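Local coordinates for microcompartments protein (Desulfitobacterium hafniense, PDB 3NWG) that probably serves as a tandem BMC-domain subunit, related to PduT, in the protein shell of a bacterial microcompartment, at residues D21-A26 with Y42-C47; E33-C38 with I126-G131; N76-V81 with A115-Q120; G142-V147 with V169-H174. All coordinates share one frame; numbering follows the deposited sequence.

Contact 1 of 4, residues D21-A26 with Y42-C47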
loop_
_atom_site.group_PDB
_atom_site.type_symbol
_atom_site.label_atom_id
_atom_site.label_comp_id
_atom_site.label_asym_id
_atom_site.label_seq_id
_atom_site.Cartn_x
_atom_site.Cartn_y
_atom_site.Cartn_z
ATOM N N ASP A 21 -22.430 -0.723 15.327
ATOM C CA ASP A 21 -23.459 -1.634 14.857
ATOM C C ASP A 21 -24.844 -1.120 15.224
ATOM O O ASP A 21 -25.752 -1.159 14.403
ATOM C CB ASP A 21 -23.253 -3.013 15.479
ATOM C CG ASP A 21 -24.183 -4.061 14.895
ATOM O OD1 ASP A 21 -23.947 -4.447 13.730
ATOM O OD2 ASP A 21 -25.141 -4.499 15.589
ATOM N N ALA A 22 -24.986 -0.663 16.469
ATOM C CA ALA A 22 -26.203 -0.053 16.975
ATOM C C ALA A 22 -26.568 1.192 16.163
ATOM O O ALA A 22 -27.731 1.359 15.760
ATOM C CB ALA A 22 -26.041 0.298 18.438
HETATM N N MSE A 23 -25.569 2.041 15.904
HETATM C CA MSE A 23 -25.760 3.318 15.198
HETATM C C MSE A 23 -26.246 3.144 13.752
HETATM O O MSE A 23 -27.143 3.860 13.280
HETATM C CB MSE A 23 -24.460 4.114 15.235
HETATM C CG MSE A 23 -24.132 4.554 16.640
HETATM SE SE MSE A 23 -22.327 5.215 16.952
HETATM C CE MSE A 23 -22.536 6.989 16.112
ATOM N N LEU A 24 -25.658 2.179 13.052
ATOM C CA LEU A 24 -26.051 1.889 11.684
ATOM C C LEU A 24 -27.471 1.346 11.610
ATOM O O LEU A 24 -28.165 1.541 10.595
ATOM C CB LEU A 24 -25.091 0.880 11.062
ATOM C CG LEU A 24 -23.677 1.413 10.886
ATOM C CD1 LEU A 24 -22.777 0.286 10.458
ATOM C CD2 LEU A 24 -23.651 2.581 9.877
ATOM N N LYS A 25 -27.893 0.668 12.678
ATOM C CA LYS A 25 -29.162 -0.045 12.674
ATOM C C LYS A 25 -30.307 0.858 13.096
ATOM O O LYS A 25 -31.467 0.609 12.762
ATOM C CB LYS A 25 -29.090 -1.257 13.598
ATOM C CG LYS A 25 -28.324 -2.409 13.020
ATOM C CD LYS A 25 -28.275 -3.566 13.975
ATOM C CE LYS A 25 -27.555 -4.737 13.342
ATOM N NZ LYS A 25 -27.118 -5.727 14.367
ATOM N N ALA A 26 -29.958 1.922 13.815
ATOM C CA ALA A 26 -30.928 2.725 14.524
ATOM C C ALA A 26 -31.881 3.494 13.611
ATOM O O ALA A 26 -33.014 3.773 14.002
ATOM C CB ALA A 26 -30.221 3.661 15.471
ATOM N N TYR A 42 -11.966 4.620 19.941
ATOM C CA TYR A 42 -12.596 4.249 18.701
ATOM C C TYR A 42 -13.605 5.343 18.410
ATOM O O TYR A 42 -14.313 5.809 19.311
ATOM C CB TYR A 42 -13.307 2.921 18.854
ATOM C CG TYR A 42 -13.675 2.275 17.539
ATOM C CD1 TYR A 42 -12.758 1.481 16.861
ATOM C CD2 TYR A 42 -14.943 2.448 16.977
ATOM C CE1 TYR A 42 -13.082 0.881 15.665
ATOM C CE2 TYR A 42 -15.279 1.847 15.781
ATOM C CZ TYR A 42 -14.337 1.063 15.128
ATOM O OH TYR A 42 -14.643 0.451 13.935
ATOM N N ILE A 43 -13.660 5.774 17.160
ATOM C CA ILE A 43 -14.566 6.843 16.802
ATOM C C ILE A 43 -15.532 6.387 15.727
ATOM O O ILE A 43 -15.179 5.590 14.850
ATOM C CB ILE A 43 -13.820 8.157 16.375
ATOM C CG1 ILE A 43 -13.239 8.064 14.957
ATOM C CG2 ILE A 43 -12.754 8.556 17.384
ATOM C CD1 ILE A 43 -13.972 8.953 13.956
ATOM N N VAL A 44 -16.761 6.882 15.821
ATOM C CA VAL A 44 -17.748 6.637 14.784
ATOM C C VAL A 44 -18.321 7.957 14.341
ATOM O O VAL A 44 -18.733 8.785 15.158
ATOM C CB VAL A 44 -18.879 5.666 15.241
ATOM C CG1 VAL A 44 -19.831 5.360 14.105
ATOM C CG2 VAL A 44 -18.285 4.370 15.788
ATOM N N LEU A 45 -18.304 8.145 13.031
ATOM C CA LEU A 45 -18.895 9.309 12.391
ATOM C C LEU A 45 -19.925 8.837 11.388
ATOM O O LEU A 45 -19.665 7.946 10.573
ATOM C CB LEU A 45 -17.840 10.141 11.663
ATOM C CG LEU A 45 -16.868 10.981 12.476
ATOM C CD1 LEU A 45 -15.731 11.430 11.585
ATOM C CD2 LEU A 45 -17.567 12.193 13.072
ATOM N N ILE A 46 -21.086 9.469 11.440
ATOM C CA ILE A 46 -22.204 9.129 10.574
ATOM C C ILE A 46 -22.898 10.402 10.104
ATOM O O ILE A 46 -22.726 11.478 10.690
ATOM C CB ILE A 46 -23.214 8.259 11.323
ATOM C CG1 ILE A 46 -23.440 8.850 12.718
ATOM C CG2 ILE A 46 -22.679 6.837 11.451
ATOM C CD1 ILE A 46 -24.845 8.815 13.200
ATOM N N CYS A 47 -23.677 10.277 9.042
ATOM C CA CYS A 47 -24.425 11.408 8.544
ATOM C C CYS A 47 -25.778 10.941 8.013
ATOM O O CYS A 47 -25.909 9.834 7.500
ATOM C CB CYS A 47 -23.628 12.138 7.456
ATOM S SG CYS A 47 -23.657 11.310 5.846
#
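Between residues 21-26 and 42-47 the closest CA atoms are those of Met23 and Ile46, 8.2 Å apart, so the gap has to be bridged by side chains. Met23, present as selenomethionine, reaches across. Its CG stands anti to the carbonyl carbon (chi1 -67°) and the chain runs straight on towards the sheet, then bends at chi3 (76°), which turns the terminal methyl along the strand surface. CE thus lies 3.7 Å from Val44 CG1 and 4.0 Å from Ile46 CG1, while the selenium itself is 3.8 Å from Val44 CG1. Met23 and Val44 pass alongside each other in opposite senses, and Ile46 meets the methyl with both CG1 and CD1. Val44 and Ile46 alternate with Leu45, which faces the other side of the sheet and touches Ile5 and Leu7 of strand 4-10. On the helix, Lys25 NZ forms a salt bridge with Asp21 OD2 and also bonds to Ser172 O of a second subunit. This is helix-on-sheet core packing of the first BMC domain. All three touching residues are buried and apolar, so what passes between the two segments is van der Waals and hydrophobic contact.

Contact 2 of 4, residues E33-C38 with I126-G131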
loop_
_atom_site.group_PDB
_atom_site.type_symbol
_atom_site.label_atom_id
_atom_site.label_comp_id
_atom_site.label_asym_id
_atom_site.label_seq_id
_atom_site.Cartn_x
_atom_site.Cartn_y
_atom_site.Cartn_z
ATOM N N GLU A 33 -17.023 7.229 8.989
ATOM C CA GLU A 33 -15.783 6.801 9.603
ATOM C C GLU A 33 -16.105 5.939 10.813
ATOM O O GLU A 33 -16.965 6.287 11.638
ATOM C CB GLU A 33 -14.934 8.024 10.019
ATOM C CG GLU A 33 -13.465 7.727 10.287
ATOM C CD GLU A 33 -12.759 7.180 9.058
ATOM O OE1 GLU A 33 -12.627 5.935 8.953
ATOM O OE2 GLU A 33 -12.365 7.996 8.185
ATOM N N ALA A 34 -15.425 4.801 10.882
ATOM C CA ALA A 34 -15.425 3.943 12.055
ATOM C C ALA A 34 -14.014 3.372 12.185
ATOM O O ALA A 34 -13.596 2.514 11.381
ATOM C CB ALA A 34 -16.442 2.835 11.906
ATOM N N LYS A 35 -13.265 3.861 13.169
ATOM C CA LYS A 35 -11.857 3.496 13.255
ATOM C C LYS A 35 -11.239 3.777 14.617
ATOM O O LYS A 35 -11.683 4.668 15.332
ATOM C CB LYS A 35 -11.056 4.193 12.144
ATOM C CG LYS A 35 -10.939 5.717 12.274
ATOM C CD LYS A 35 -9.961 6.256 11.254
ATOM C CE LYS A 35 -9.416 7.605 11.661
ATOM N NZ LYS A 35 -8.066 7.810 11.044
ATOM N N PRO A 36 -10.211 2.997 14.985
ATOM C CA PRO A 36 -9.468 3.290 16.195
ATOM C C PRO A 36 -8.630 4.532 15.972
ATOM O O PRO A 36 -7.995 4.652 14.933
ATOM C CB PRO A 36 -8.557 2.067 16.358
ATOM C CG PRO A 36 -9.108 1.023 15.455
ATOM C CD PRO A 36 -9.735 1.761 14.337
ATOM N N VAL A 37 -8.660 5.468 16.913
ATOM C CA VAL A 37 -7.752 6.612 16.842
ATOM C C VAL A 37 -6.739 6.524 17.986
ATOM O O VAL A 37 -6.457 5.412 18.459
ATOM C CB VAL A 37 -8.480 8.001 16.721
ATOM C CG1 VAL A 37 -9.489 7.989 15.567
ATOM C CG2 VAL A 37 -9.115 8.446 18.030
ATOM N N CYS A 38 -6.171 7.665 18.401
ATOM C CA CYS A 38 -5.201 7.715 19.515
ATOM C C CYS A 38 -5.655 6.826 20.693
ATOM O O CYS A 38 -6.864 6.522 20.811
ATOM C CB CYS A 38 -4.959 9.166 19.973
ATOM S SG CYS A 38 -6.028 9.776 21.345
ATOM N N ILE A 126 -9.643 16.641 5.423
ATOM C CA ILE A 126 -9.850 16.586 6.854
ATOM C C ILE A 126 -9.126 15.356 7.382
ATOM O O ILE A 126 -9.222 14.273 6.812
ATOM C CB ILE A 126 -11.353 16.548 7.202
ATOM C CG1 ILE A 126 -11.980 17.920 6.912
ATOM C CG2 ILE A 126 -11.562 16.125 8.648
ATOM C CD1 ILE A 126 -13.506 17.999 7.072
ATOM N N ARG A 127 -8.379 15.525 8.460
ATOM C CA ARG A 127 -7.739 14.381 9.065
ATOM C C ARG A 127 -8.160 14.246 10.505
ATOM O O ARG A 127 -7.736 15.002 11.370
ATOM C CB ARG A 127 -6.219 14.452 8.926
ATOM C CG ARG A 127 -5.725 14.374 7.488
ATOM C CD ARG A 127 -5.370 12.967 7.059
ATOM N NE ARG A 127 -4.206 13.017 6.174
ATOM C CZ ARG A 127 -2.944 12.820 6.565
ATOM N NH1 ARG A 127 -1.954 12.906 5.680
ATOM N NH2 ARG A 127 -2.663 12.530 7.838
ATOM N N ILE A 128 -9.044 13.282 10.719
ATOM C CA ILE A 128 -9.428 12.800 12.032
ATOM C C ILE A 128 -8.362 11.798 12.513
ATOM O O ILE A 128 -7.900 10.964 11.729
ATOM C CB ILE A 128 -10.821 12.133 11.915
ATOM C CG1 ILE A 128 -11.920 13.091 12.360
ATOM C CG2 ILE A 128 -10.920 10.865 12.738
ATOM C CD1 ILE A 128 -12.110 14.296 11.476
ATOM N N GLY A 129 -7.952 11.876 13.776
ATOM C CA GLY A 129 -6.984 10.900 14.296
ATOM C C GLY A 129 -5.652 11.504 14.723
ATOM O O GLY A 129 -5.597 12.200 15.744
HETATM N N MSE A 130 -4.560 11.216 14.004
HETATM C CA MSE A 130 -4.473 10.166 12.975
HETATM C C MSE A 130 -3.240 9.307 13.308
HETATM O O MSE A 130 -2.548 8.814 12.404
HETATM C CB MSE A 130 -4.312 10.736 11.546
HETATM C CG MSE A 130 -4.548 12.249 11.352
HETATM SE SE MSE A 130 -3.079 13.493 11.873
HETATM C CE MSE A 130 -1.555 12.704 10.906
ATOM N N GLY A 131 -2.960 9.150 14.602
ATOM C CA GLY A 131 -1.727 8.501 15.061
ATOM C C GLY A 131 -0.573 9.483 15.291
ATOM O O GLY A 131 0.388 9.506 14.507
#
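Of the flat groups, the Ile128 peptide carbonyl has Lys35 NZ above its plane, 38° out of it and so not on a lone pair; NZ donates to Ile128 O at 3.2 Å. The second flat group, the Arg127 guanidinium, has CG of Met130, three residues on in the same segment, at its edge, in plane. The C=O...NZ angle is 141°. Lys35 gets there with CG set between the backbone N and the carbonyl carbon (chi1 68°) and an extended chain beyond, which spans from strand 29-36 to the chain following strand 122-127. On the way CE packs 3.7 Å from Ile128 CG2, the two side chains crossing at a slant. Val37 completes the patch: its CG1 is 4.0 Å from Gly129 CA and 4.3 Å from Ile128 CG2. The backbones are closest here, with 5.0 Å between the CA atoms of Val37 and Gly129. Val37 also touches Ile43, and Ile128 touches Ile105 of helix 105-117, so the contact joins the two BMC domains of the chain. Its chemistry is mixed: within 203 Å² buried in total over both sides, aliphatic contacts flank one off-plane ammonium-to-carbonyl bond, probably largely electrostatic.

Contact 3 of 4, residues N76-V81 with A115-Q120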
loop_
_atom_site.group_PDB
_atom_site.type_symbol
_atom_site.label_atom_id
_atom_site.label_comp_id
_atom_site.label_asym_id
_atom_site.label_seq_id
_atom_site.Cartn_x
_atom_site.Cartn_y
_atom_site.Cartn_z
ATOM N N ASN A 76 -27.218 20.567 9.915
ATOM C CA ASN A 76 -27.066 21.428 8.740
ATOM C C ASN A 76 -25.600 21.607 8.401
ATOM O O ASN A 76 -25.126 22.729 8.225
ATOM C CB ASN A 76 -27.749 22.792 8.945
ATOM C CG ASN A 76 -29.118 22.674 9.644
ATOM O OD1 ASN A 76 -29.937 21.778 9.349
ATOM N ND2 ASN A 76 -29.367 23.590 10.582
ATOM N N VAL A 77 -24.886 20.487 8.342
ATOM C CA VAL A 77 -23.467 20.497 8.048
ATOM C C VAL A 77 -23.238 20.778 6.567
ATOM O O VAL A 77 -24.019 20.336 5.713
ATOM C CB VAL A 77 -22.795 19.176 8.457
ATOM C CG1 VAL A 77 -23.298 18.017 7.592
ATOM C CG2 VAL A 77 -21.271 19.304 8.356
ATOM N N HIS A 78 -22.177 21.521 6.274
ATOM C CA HIS A 78 -21.859 21.883 4.911
ATOM C C HIS A 78 -21.459 20.648 4.099
ATOM O O HIS A 78 -20.643 19.849 4.550
ATOM C CB HIS A 78 -20.744 22.920 4.901
ATOM C CG HIS A 78 -20.626 23.661 3.609
ATOM N ND1 HIS A 78 -19.927 23.164 2.528
ATOM C CD2 HIS A 78 -21.138 24.854 3.215
ATOM C CE1 HIS A 78 -20.003 24.026 1.527
ATOM N NE2 HIS A 78 -20.735 25.058 1.917
ATOM N N PRO A 79 -22.031 20.483 2.894
ATOM C CA PRO A 79 -21.750 19.298 2.073
ATOM C C PRO A 79 -20.270 18.978 1.914
ATOM O O PRO A 79 -19.916 17.810 1.770
ATOM C CB PRO A 79 -22.357 19.642 0.704
ATOM C CG PRO A 79 -22.897 21.020 0.817
ATOM C CD PRO A 79 -23.021 21.362 2.260
ATOM N N GLN A 80 -19.418 20.001 1.949
ATOM C CA GLN A 80 -17.987 19.813 1.714
ATOM C C GLN A 80 -17.284 19.186 2.892
ATOM O O GLN A 80 -16.303 18.483 2.716
ATOM C CB GLN A 80 -17.309 21.131 1.372
ATOM C CG GLN A 80 -17.477 21.548 -0.075
ATOM C CD GLN A 80 -16.535 22.655 -0.460
ATOM O OE1 GLN A 80 -16.705 23.811 -0.059
ATOM N NE2 GLN A 80 -15.526 22.309 -1.246
ATOM N N VAL A 81 -17.776 19.454 4.094
ATOM C CA VAL A 81 -17.261 18.795 5.280
ATOM C C VAL A 81 -17.384 17.275 5.138
ATOM O O VAL A 81 -16.444 16.535 5.446
ATOM C CB VAL A 81 -17.990 19.259 6.544
ATOM C CG1 VAL A 81 -17.546 18.432 7.741
ATOM C CG2 VAL A 81 -17.762 20.761 6.776
ATOM N N ALA A 115 -15.828 27.198 8.568
ATOM C CA ALA A 115 -14.953 27.645 7.493
ATOM C C ALA A 115 -15.670 27.541 6.154
ATOM O O ALA A 115 -15.772 28.521 5.439
ATOM C CB ALA A 115 -13.636 26.857 7.478
ATOM N N ALA A 116 -16.197 26.367 5.829
ATOM C CA ALA A 116 -16.860 26.161 4.537
ATOM C C ALA A 116 -18.070 27.079 4.338
ATOM O O ALA A 116 -18.393 27.449 3.213
ATOM C CB ALA A 116 -17.256 24.718 4.368
ATOM N N LYS A 117 -18.720 27.465 5.428
ATOM C CA LYS A 117 -19.935 28.247 5.325
ATOM C C LYS A 117 -19.659 29.717 5.042
ATOM O O LYS A 117 -20.559 30.457 4.628
ATOM C CB LYS A 117 -20.791 28.084 6.579
ATOM C CG LYS A 117 -21.685 26.868 6.533
ATOM C CD LYS A 117 -22.270 26.576 7.905
ATOM C CE LYS A 117 -23.346 25.501 7.815
ATOM N NZ LYS A 117 -23.702 24.891 9.137
ATOM N N THR A 118 -18.420 30.142 5.260
ATOM C CA THR A 118 -18.086 31.545 5.047
ATOM C C THR A 118 -17.382 31.743 3.703
ATOM O O THR A 118 -16.298 31.214 3.465
ATOM C CB THR A 118 -17.267 32.170 6.236
ATOM O OG1 THR A 118 -15.897 31.791 6.150
ATOM C CG2 THR A 118 -17.826 31.742 7.605
ATOM N N GLY A 119 -18.017 32.497 2.816
ATOM C CA GLY A 119 -17.391 32.852 1.544
ATOM C C GLY A 119 -17.005 31.676 0.655
ATOM O O GLY A 119 -17.545 30.567 0.788
ATOM N N GLN A 120 -16.052 31.939 -0.236
ATOM C CA GLN A 120 -15.735 31.065 -1.364
ATOM C C GLN A 120 -14.404 30.342 -1.136
ATOM O O GLN A 120 -13.340 30.802 -1.572
ATOM C CB GLN A 120 -15.686 31.868 -2.676
ATOM C CG GLN A 120 -16.573 33.137 -2.713
ATOM C CD GLN A 120 -15.874 34.405 -2.153
ATOM O OE1 GLN A 120 -15.252 34.379 -1.076
ATOM N NE2 GLN A 120 -15.987 35.523 -2.896
#
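His78, the N-cap of helix 79-85, sets its ring against Ala116 near the C-terminal end of helix 105-117, where the chain connecting the two BMC domains meets the second one. The ring contacts come first. Ala116 CB lies over one face in a CH-pi contact, 3.7 Å from the ring centroid, and Pro79 CD covers the opposite face, so the imidazole is sandwiched. Ala116 O is also over a face, 3.6 Å from NE2. Lys117, whose extended chain runs past His78 in the opposite sense, brings its CG to 3.9 Å from His78 CD2. With CG anti to the backbone N (chi1 -162°), the ring is swung towards helix 105-117 while ND1 remains near the start of its own helix. There the capping bond forms: Gln80 N donates to ND1 at 3.3 Å with an N-H...N angle of 164°. Because ND1 accepts, a neutral ring would probably carry its proton on NE2. A salt bridge and further hydrogen bonds complete the contact. Asp113 forms the salt bridge with Lys117 NZ and accepts from His78 N, tying one carboxylate to both segments. At the far end of the lysine, NZ donates to Asn76 O at 2.7 Å, with a C=O...NZ angle of 151°.

Contact 4 of 4, residues G142-V147 with V169-H174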
loop_
_atom_site.group_PDB
_atom_site.type_symbol
_atom_site.label_atom_id
_atom_site.label_comp_id
_atom_site.label_asym_id
_atom_site.label_seq_id
_atom_site.Cartn_x
_atom_site.Cartn_y
_atom_site.Cartn_z
ATOM N N GLY A 142 -8.572 28.964 -1.687
ATOM C CA GLY A 142 -9.349 30.037 -2.305
ATOM C C GLY A 142 -8.365 31.174 -2.547
ATOM O O GLY A 142 -7.152 30.996 -2.394
ATOM N N ASP A 143 -8.863 32.345 -2.929
ATOM C CA ASP A 143 -7.994 33.516 -2.989
ATOM C C ASP A 143 -7.607 33.882 -1.548
ATOM O O ASP A 143 -8.191 33.374 -0.593
ATOM C CB ASP A 143 -8.686 34.668 -3.721
ATOM C CG ASP A 143 -9.826 35.269 -2.919
ATOM O OD1 ASP A 143 -10.992 35.081 -3.339
ATOM O OD2 ASP A 143 -9.556 35.909 -1.864
ATOM N N VAL A 144 -6.630 34.755 -1.379
ATOM C CA VAL A 144 -6.097 34.992 -0.040
ATOM C C VAL A 144 -7.095 35.615 0.937
ATOM O O VAL A 144 -7.165 35.189 2.092
ATOM C CB VAL A 144 -4.806 35.810 -0.069
ATOM C CG1 VAL A 144 -4.103 35.741 1.286
ATOM C CG2 VAL A 144 -3.896 35.282 -1.162
ATOM N N ALA A 145 -7.868 36.608 0.486
ATOM C CA ALA A 145 -8.830 37.265 1.381
ATOM C C ALA A 145 -9.929 36.294 1.858
ATOM O O ALA A 145 -10.272 36.273 3.054
ATOM C CB ALA A 145 -9.432 38.503 0.730
ATOM N N SER A 146 -10.456 35.491 0.928
ATOM C CA SER A 146 -11.483 34.494 1.243
ATOM C C SER A 146 -10.998 33.493 2.298
ATOM O O SER A 146 -11.708 33.218 3.269
ATOM C CB SER A 146 -11.922 33.750 -0.020
ATOM O OG SER A 146 -12.516 34.622 -0.967
ATOM N N VAL A 147 -9.784 32.970 2.099
ATOM C CA VAL A 147 -9.187 31.995 3.005
ATOM C C VAL A 147 -8.928 32.613 4.363
ATOM O O VAL A 147 -9.212 31.993 5.383
ATOM C CB VAL A 147 -7.878 31.425 2.447
ATOM C CG1 VAL A 147 -7.122 30.673 3.520
ATOM C CG2 VAL A 147 -8.157 30.518 1.247
ATOM N N VAL A 169 -2.448 30.673 7.410
ATOM C CA VAL A 169 -2.792 30.955 6.020
ATOM C C VAL A 169 -1.478 31.161 5.266
ATOM O O VAL A 169 -0.650 32.002 5.638
ATOM C CB VAL A 169 -3.742 32.172 5.885
ATOM C CG1 VAL A 169 -3.956 32.557 4.422
ATOM C CG2 VAL A 169 -5.091 31.901 6.576
ATOM N N ILE A 170 -1.274 30.350 4.238
ATOM C CA ILE A 170 -0.095 30.430 3.417
ATOM C C ILE A 170 -0.582 30.876 2.052
ATOM O O ILE A 170 -1.173 30.079 1.332
ATOM C CB ILE A 170 0.613 29.054 3.335
ATOM C CG1 ILE A 170 0.888 28.517 4.746
ATOM C CG2 ILE A 170 1.902 29.115 2.474
ATOM C CD1 ILE A 170 1.321 27.045 4.788
ATOM N N PRO A 171 -0.349 32.163 1.703
ATOM C CA PRO A 171 -0.811 32.848 0.487
ATOM C C PRO A 171 -0.259 32.253 -0.805
ATOM O O PRO A 171 -1.017 32.016 -1.750
ATOM C CB PRO A 171 -0.270 34.265 0.664
ATOM C CG PRO A 171 -0.038 34.414 2.116
ATOM C CD PRO A 171 0.439 33.082 2.546
ATOM N N SER A 172 1.048 32.023 -0.852
ATOM C CA SER A 172 1.651 31.394 -2.018
ATOM C C SER A 172 2.454 30.202 -1.559
ATOM O O SER A 172 3.655 30.313 -1.299
ATOM C CB SER A 172 2.528 32.366 -2.800
ATOM O OG SER A 172 1.805 33.547 -3.102
ATOM N N PRO A 173 1.776 29.056 -1.427
ATOM C CA PRO A 173 2.426 27.826 -1.041
ATOM C C PRO A 173 3.467 27.397 -2.073
ATOM O O PRO A 173 3.211 27.466 -3.289
ATOM C CB PRO A 173 1.271 26.826 -1.011
ATOM C CG PRO A 173 0.063 27.651 -0.810
ATOM C CD PRO A 173 0.315 28.904 -1.532
ATOM N N HIS A 174 4.625 26.962 -1.574
ATOM C CA HIS A 174 5.657 26.331 -2.374
ATOM C C HIS A 174 5.077 25.111 -3.054
ATOM O O HIS A 174 4.199 24.458 -2.508
ATOM C CB HIS A 174 6.812 25.905 -1.470
ATOM C CG HIS A 174 8.089 25.608 -2.203
ATOM N ND1 HIS A 174 8.394 24.358 -2.701
ATOM C CD2 HIS A 174 9.149 26.396 -2.503
ATOM C CE1 HIS A 174 9.579 24.393 -3.283
ATOM N NE2 HIS A 174 10.058 25.618 -3.177
#
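In the second BMC domain, the first turn of helix 144-160 packs over the end of strand 164-170, an outer strand of the sheet within this chain, with Val144 and Val147 turned to Val169 and Pro171. The backbones run close at two points: the CA atoms of Val144 and Pro171 are 5.7 Å apart, and those of Val147 and Val169 are 7.1 Å apart. The tighter side-chain meeting is at the second pair, where Val147 CG1 is 3.8 Å from Val169 CG1 and 3.9 Å from Val169 CG2. One methyl therefore sits against both branches. Val147 CG1 takes that position by standing anti to the backbone N (chi1 167°), and the two side chains lie alongside, pointing in opposing senses. One helical turn earlier, both methyls of Val144 reach Pro171 CB, with CG1 at 4.2 Å. Ala96 of strand 96-102 touches Val144 and Val147 as well, carrying the apolar patch onto the adjacent strand.

The helix start is fixed by Asp143 as N-cap. Ser146 N donates to Asp143 OD2 at 3.0 Å, almost straight at 175°, although the NH reaches the oxygen from 39° above the carboxylate plane. Beyond Pro171 the chain enters an interface: Ser172 O and His174 N bond to Lys25 NZ and Asp21 OD1 of a neighbouring subunit. Only aliphatic groups meet across the contact, so between these two segments the link is apolar packing, while the polar capping acts on the helix end and the polar subunit bonds act on the loop that follows the strand.

Overall arrangement
From the N terminus, contact 1 opens on helix 13-26 and contact 2 on strand 29-36 before contact 1 closes at strand 42-48, so these two cross. They also touch, since the strands are neighbours in the first sheet, with Leu45 N and Ile43 N probably bonded to Glu33 O and Lys35 O. Contact 3 opens at 76-81 and closes at 115-120, setting the start of helix 79-85 against the end of helix 105-117, nested inside the long loop that contact 2 closes at 126-131 between the two domains. Contact 4 opens at 142-147 and closes at 169-174, joining helix 144-160 to strand 164-170; Gln120 OE1 to Ser146 OG links it to contact 3. Between subunits, 21-26 meets a neighbour's 169-174.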